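Local coordinates for protein prokaryotic transcription elongation factor GreA/GreB (PDB 2PN0) that probably binds RNA polymerase as a Rnk-type relative of the GreA/GreB transcription elongation factors, at residues K6-L19 with E40-P53. Sequence-based numbering, arbitrary orientation.
Sequences KPKIMISSLDAERL and ELARAEVVDPEEIP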
loop_
_atom_site.group_PDB
_atom_site.type_symbol
_atom_site.label_atom_id
_atom_site.label_comp_id
_atom_site.label_asym_id
_atom_site.label_seq_id
_atom_site.Cartn_x
_atom_site.Cartn_y
_atom_site.Cartn_z
ATOM N N LYS A 6 -22.196 6.864 -2.442
ATOM C CA LYS A 6 -23.356 7.563 -1.811
ATOM C C LYS A 6 -22.937 8.483 -0.644
ATOM O O LYS A 6 -23.038 9.707 -0.779
ATOM C CB LYS A 6 -24.448 6.564 -1.396
ATOM C CG LYS A 6 -25.597 7.147 -0.571
ATOM C CD LYS A 6 -26.599 7.907 -1.420
ATOM C CE LYS A 6 -26.331 9.409 -1.395
ATOM N NZ LYS A 6 -27.486 10.130 -2.010
ATOM N N PRO A 7 -22.452 7.912 0.488
ATOM C CA PRO A 7 -22.124 8.826 1.584
ATOM C C PRO A 7 -20.806 9.560 1.327
ATOM O O PRO A 7 -19.778 8.937 1.080
ATOM C CB PRO A 7 -22.021 7.903 2.802
ATOM C CG PRO A 7 -21.629 6.566 2.245
ATOM C CD PRO A 7 -22.149 6.503 0.830
ATOM N N LYS A 8 -20.874 10.885 1.361
ATOM C CA LYS A 8 -19.710 11.736 1.207
ATOM C C LYS A 8 -18.803 11.552 2.419
ATOM O O LYS A 8 -19.288 11.410 3.545
ATOM C CB LYS A 8 -20.149 13.203 1.109
ATOM C CG LYS A 8 -21.413 13.433 0.292
ATOM C CD LYS A 8 -21.562 14.906 -0.059
ATOM C CE LYS A 8 -22.967 15.226 -0.553
ATOM N NZ LYS A 8 -23.402 14.361 -1.703
ATOM N N ILE A 9 -17.494 11.517 2.195
ATOM C CA ILE A 9 -16.558 11.568 3.311
ATOM C C ILE A 9 -16.491 13.021 3.767
ATOM O O ILE A 9 -16.904 13.918 3.030
ATOM C CB ILE A 9 -15.135 11.036 2.939
ATOM C CG1 ILE A 9 -14.477 11.929 1.865
ATOM C CG2 ILE A 9 -15.214 9.525 2.574
ATOM C CD1 ILE A 9 -12.927 11.810 1.747
HETATM N N MSE A 10 -15.975 13.238 4.974
HETATM C CA MSE A 10 -15.763 14.570 5.525
HETATM C C MSE A 10 -14.261 14.848 5.574
HETATM O O MSE A 10 -13.487 13.978 6.020
HETATM C CB MSE A 10 -16.329 14.667 6.953
HETATM C CG MSE A 10 -17.720 14.084 7.153
HETATM SE SE MSE A 10 -18.424 14.291 8.982
HETATM C CE MSE A 10 -18.114 16.198 9.219
ATOM N N ILE A 11 -13.871 16.044 5.117
ATOM C CA ILE A 11 -12.489 16.565 5.156
ATOM C C ILE A 11 -12.500 17.978 5.690
ATOM O O ILE A 11 -13.487 18.684 5.501
ATOM C CB ILE A 11 -11.906 16.814 3.737
ATOM C CG1 ILE A 11 -12.965 16.639 2.647
ATOM C CG2 ILE A 11 -10.567 16.104 3.555
ATOM C CD1 ILE A 11 -12.387 16.422 1.258
ATOM N N SER A 12 -11.379 18.414 6.265
ATOM C CA SER A 12 -11.226 19.812 6.622
ATOM C C SER A 12 -10.923 20.594 5.354
ATOM O O SER A 12 -10.461 20.020 4.347
ATOM C CB SER A 12 -10.104 20.017 7.645
ATOM O OG SER A 12 -8.835 19.969 7.023
ATOM N N SER A 13 -11.182 21.894 5.429
ATOM C CA SER A 13 -10.904 22.818 4.331
ATOM C C SER A 13 -9.423 22.771 3.942
ATOM O O SER A 13 -9.089 22.759 2.752
ATOM C CB SER A 13 -11.303 24.240 4.728
ATOM O OG SER A 13 -11.367 25.093 3.597
ATOM N N LEU A 14 -8.561 22.763 4.962
ATOM C CA LEU A 14 -7.112 22.689 4.822
ATOM C C LEU A 14 -6.705 21.455 4.050
ATOM O O LEU A 14 -5.943 21.541 3.089
ATOM C CB LEU A 14 -6.462 22.650 6.209
ATOM C CG LEU A 14 -4.939 22.621 6.395
ATOM C CD1 LEU A 14 -4.213 23.594 5.457
ATOM C CD2 LEU A 14 -4.576 22.921 7.848
ATOM N N ASP A 15 -7.193 20.296 4.468
ATOM C CA ASP A 15 -6.843 19.073 3.752
ATOM C C ASP A 15 -7.385 18.980 2.333
ATOM O O ASP A 15 -6.676 18.502 1.452
ATOM C CB ASP A 15 -7.082 17.820 4.599
ATOM C CG ASP A 15 -6.261 17.843 5.886
ATOM O OD1 ASP A 15 -5.035 18.144 5.832
ATOM O OD2 ASP A 15 -6.830 17.597 6.960
ATOM N N ALA A 16 -8.609 19.460 2.104
ATOM C CA ALA A 16 -9.178 19.515 0.736
ATOM C C ALA A 16 -8.271 20.321 -0.172
ATOM O O ALA A 16 -7.952 19.906 -1.297
ATOM C CB ALA A 16 -10.591 20.134 0.730
ATOM N N GLU A 17 -7.855 21.474 0.337
ATOM C CA GLU A 17 -7.023 22.392 -0.427
ATOM C C GLU A 17 -5.658 21.796 -0.739
ATOM O O GLU A 17 -5.205 21.865 -1.888
ATOM C CB GLU A 17 -6.825 23.693 0.347
ATOM C CG GLU A 17 -5.980 24.704 -0.395
ATOM C CD GLU A 17 -6.033 26.084 0.242
ATOM O OE1 GLU A 17 -6.965 26.355 1.044
ATOM O OE2 GLU A 17 -5.143 26.903 -0.061
ATOM N N ARG A 18 -4.976 21.299 0.298
ATOM C CA ARG A 18 -3.641 20.688 0.154
ATOM C C ARG A 18 -3.688 19.499 -0.801
ATOM O O ARG A 18 -2.834 19.359 -1.681
ATOM C CB ARG A 18 -3.095 20.213 1.506
ATOM C CG ARG A 18 -2.694 21.305 2.496
ATOM C CD ARG A 18 -1.885 20.732 3.687
ATOM N NE ARG A 18 -0.891 19.754 3.234
ATOM C CZ ARG A 18 0.354 20.046 2.873
ATOM N NH1 ARG A 18 0.786 21.300 2.928
ATOM N NH2 ARG A 18 1.173 19.083 2.457
ATOM N N LEU A 19 -4.675 18.613 -0.608
ATOM C CA LEU A 19 -4.787 17.469 -1.533
ATOM C C LEU A 19 -5.025 17.902 -2.982
ATOM O O LEU A 19 -4.461 17.296 -3.910
ATOM C CB LEU A 19 -5.872 16.503 -1.083
ATOM C CG LEU A 19 -5.501 15.764 0.181
ATOM C CD1 LEU A 19 -6.749 15.058 0.724
ATOM C CD2 LEU A 19 -4.354 14.733 -0.096
ATOM N N GLU A 40 -13.868 10.845 -4.976
ATOM C CA GLU A 40 -14.209 10.950 -3.579
ATOM C C GLU A 40 -13.968 12.376 -3.033
ATOM O O GLU A 40 -14.809 12.946 -2.339
ATOM C CB GLU A 40 -13.390 9.899 -2.824
ATOM C CG GLU A 40 -13.526 9.959 -1.376
ATOM C CD GLU A 40 -12.758 8.851 -0.727
ATOM O OE1 GLU A 40 -11.507 8.805 -0.909
ATOM O OE2 GLU A 40 -13.415 8.045 -0.042
ATOM N N LEU A 41 -12.822 12.961 -3.381
ATOM C CA LEU A 41 -12.528 14.355 -3.006
ATOM C C LEU A 41 -13.505 15.368 -3.592
ATOM O O LEU A 41 -13.900 16.325 -2.909
ATOM C CB LEU A 41 -11.079 14.731 -3.357
ATOM C CG LEU A 41 -10.015 14.036 -2.479
ATOM C CD1 LEU A 41 -8.592 14.281 -2.986
ATOM C CD2 LEU A 41 -10.103 14.493 -1.002
ATOM N N ALA A 42 -13.880 15.167 -4.856
ATOM C CA ALA A 42 -14.726 16.129 -5.574
ATOM C C ALA A 42 -16.093 16.301 -4.930
ATOM O O ALA A 42 -16.675 17.396 -4.971
ATOM C CB ALA A 42 -14.886 15.697 -7.016
ATOM N N ARG A 43 -16.597 15.223 -4.341
ATOM C CA ARG A 43 -17.947 15.217 -3.774
ATOM C C ARG A 43 -17.950 15.187 -2.241
ATOM O O ARG A 43 -19.018 15.081 -1.602
ATOM C CB ARG A 43 -18.724 14.025 -4.305
ATOM C CG ARG A 43 -18.168 12.700 -3.848
ATOM C CD ARG A 43 -18.997 11.564 -4.392
ATOM N NE ARG A 43 -20.418 11.733 -4.077
ATOM C CZ ARG A 43 -21.063 11.041 -3.144
ATOM N NH1 ARG A 43 -20.416 10.119 -2.433
ATOM N NH2 ARG A 43 -22.358 11.261 -2.930
ATOM N N ALA A 44 -16.765 15.288 -1.653
ATOM C CA ALA A 44 -16.652 15.287 -0.200
ATOM C C ALA A 44 -17.367 16.491 0.430
ATOM O O ALA A 44 -17.565 17.543 -0.207
ATOM C CB ALA A 44 -15.204 15.274 0.212
ATOM N N GLU A 45 -17.755 16.329 1.683
ATOM C CA GLU A 45 -18.270 17.466 2.419
ATOM C C GLU A 45 -17.123 18.106 3.172
ATOM O O GLU A 45 -16.434 17.452 3.974
ATOM C CB GLU A 45 -19.466 17.110 3.305
ATOM C CG GLU A 45 -19.321 15.951 4.265
ATOM C CD GLU A 45 -20.429 15.981 5.309
ATOM O OE1 GLU A 45 -20.393 16.872 6.190
ATOM O OE2 GLU A 45 -21.343 15.127 5.240
ATOM N N VAL A 46 -16.887 19.371 2.851
ATOM C CA VAL A 46 -15.769 20.111 3.405
ATOM C C VAL A 46 -16.223 20.876 4.640
ATOM O O VAL A 46 -16.989 21.834 4.545
ATOM C CB VAL A 46 -15.146 21.090 2.376
ATOM C CG1 VAL A 46 -13.818 21.590 2.881
ATOM C CG2 VAL A 46 -14.946 20.432 1.026
ATOM N N VAL A 47 -15.749 20.451 5.802
ATOM C CA VAL A 47 -16.194 21.072 7.042
ATOM C C VAL A 47 -15.020 21.736 7.764
ATOM O O VAL A 47 -13.861 21.553 7.382
ATOM C CB VAL A 47 -16.922 20.048 7.963
ATOM C CG1 VAL A 47 -18.149 19.459 7.266
ATOM C CG2 VAL A 47 -15.985 18.942 8.391
ATOM N N ASP A 48 -15.320 22.526 8.787
ATOM C CA ASP A 48 -14.291 22.963 9.706
ATOM C C ASP A 48 -13.755 21.715 10.420
ATOM O O ASP A 48 -14.533 20.800 10.706
ATOM C CB ASP A 48 -14.873 23.924 10.737
ATOM C CG ASP A 48 -13.839 24.384 11.742
ATOM O OD1 ASP A 48 -13.012 25.255 11.388
ATOM O OD2 ASP A 48 -13.835 23.859 12.872
ATOM N N PRO A 49 -12.436 21.668 10.714
ATOM C CA PRO A 49 -11.869 20.529 11.459
ATOM C C PRO A 49 -12.671 20.113 12.709
ATOM O O PRO A 49 -12.718 18.918 13.040
ATOM C CB PRO A 49 -10.483 21.039 11.862
ATOM C CG PRO A 49 -10.106 21.987 10.764
ATOM C CD PRO A 49 -11.393 22.652 10.346
ATOM N N GLU A 50 -13.308 21.088 13.365
ATOM C CA GLU A 50 -14.022 20.875 14.624
ATOM C C GLU A 50 -15.239 19.969 14.551
ATOM O O GLU A 50 -15.564 19.322 15.555
ATOM C CB GLU A 50 -14.466 22.206 15.261
ATOM C CG GLU A 50 -13.343 23.160 15.690
ATOM C CD GLU A 50 -12.158 22.452 16.322
ATOM O OE1 GLU A 50 -11.036 22.618 15.789
ATOM O OE2 GLU A 50 -12.349 21.724 17.330
ATOM N N GLU A 51 -15.935 19.938 13.409
ATOM C CA GLU A 51 -17.107 19.056 13.395
ATOM C C GLU A 51 -16.925 17.794 12.559
ATOM O O GLU A 51 -17.884 17.080 12.255
ATOM C CB GLU A 51 -18.447 19.810 13.135
ATOM C CG GLU A 51 -19.707 19.148 13.859
ATOM C CD GLU A 51 -19.537 19.132 15.416
ATOM O OE1 GLU A 51 -20.054 18.188 16.085
ATOM O OE2 GLU A 51 -18.893 20.056 15.963
ATOM N N ILE A 52 -15.662 17.475 12.273
ATOM C CA ILE A 52 -15.312 16.112 11.837
ATOM C C ILE A 52 -15.106 15.293 13.110
ATOM O O ILE A 52 -14.243 15.634 13.932
ATOM C CB ILE A 52 -13.996 16.015 11.037
ATOM C CG1 ILE A 52 -14.072 16.779 9.724
ATOM C CG2 ILE A 52 -13.675 14.547 10.744
ATOM C CD1 ILE A 52 -12.728 17.063 9.147
ATOM N N PRO A 53 -15.886 14.207 13.286
ATOM C CA PRO A 53 -15.768 13.396 14.508
ATOM C C PRO A 53 -14.362 12.812 14.692
ATOM O O PRO A 53 -13.697 12.520 13.687
ATOM C CB PRO A 53 -16.802 12.287 14.296
ATOM C CG PRO A 53 -17.744 12.813 13.257
ATOM C CD PRO A 53 -16.934 13.703 12.376
HETATM O O HOH W 1 -16.793 11.792 -0.619
#
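Ile11 uses both its backbone N and its O on strand 45-47: Ile11 N donates to Glu45 O (3.1 Å), and Val47 N donates to Ile11 O (2.9 Å) almost head-on. With Glu45 N donating to Ile9 O (2.9 Å), this is the staggered ladder of two short parallel strands. On one face, selenomethionine Met10, long and flexible, bends at chi3 (51°) to carry CE to Val47 CG2 (3.6 Å) and the side chain of Ile52, with SE against Pro53 CD. The other face meets the helices: Leu41 CD2 packs against Leu19 CD1 of helix 13-25 at 3.8 Å, the two side chains crossing at about a right angle, and Val46 CG1 reaches Ser13 and the small Ala16. Where helix 34-42 ends, Arg43, long and rich in N-H groups, spans to the segment 6-8 ahead of strand 10-12, its bend at chi3 (-53°) turning the guanidinium there; NH2 donates to Lys6 O (2.7 Å), which lies in the guanidinium plane, and NH1 adds a weak second bond. Lys8 CG sits over the rim of one guanidinium face; Lys8 NZ and Arg43 NH2, like charges, lie 3.5 Å apart unbonded, so the lysine's stem probably makes the favourable contact. Replacing Arg43 with a leucine would probably leave Lys6 O without these donors and the start of the modelled chain freer to move. Farther out, a water joins Ile9 N to Glu40 O, while Ser12, a compact N-cap, accepts through OG from Asp15 N (3.1 Å); Asp15 in turn bonds to Tyr80. The whole is a right-handed beta-alpha-alpha-beta connection within the Rnk N-terminal region.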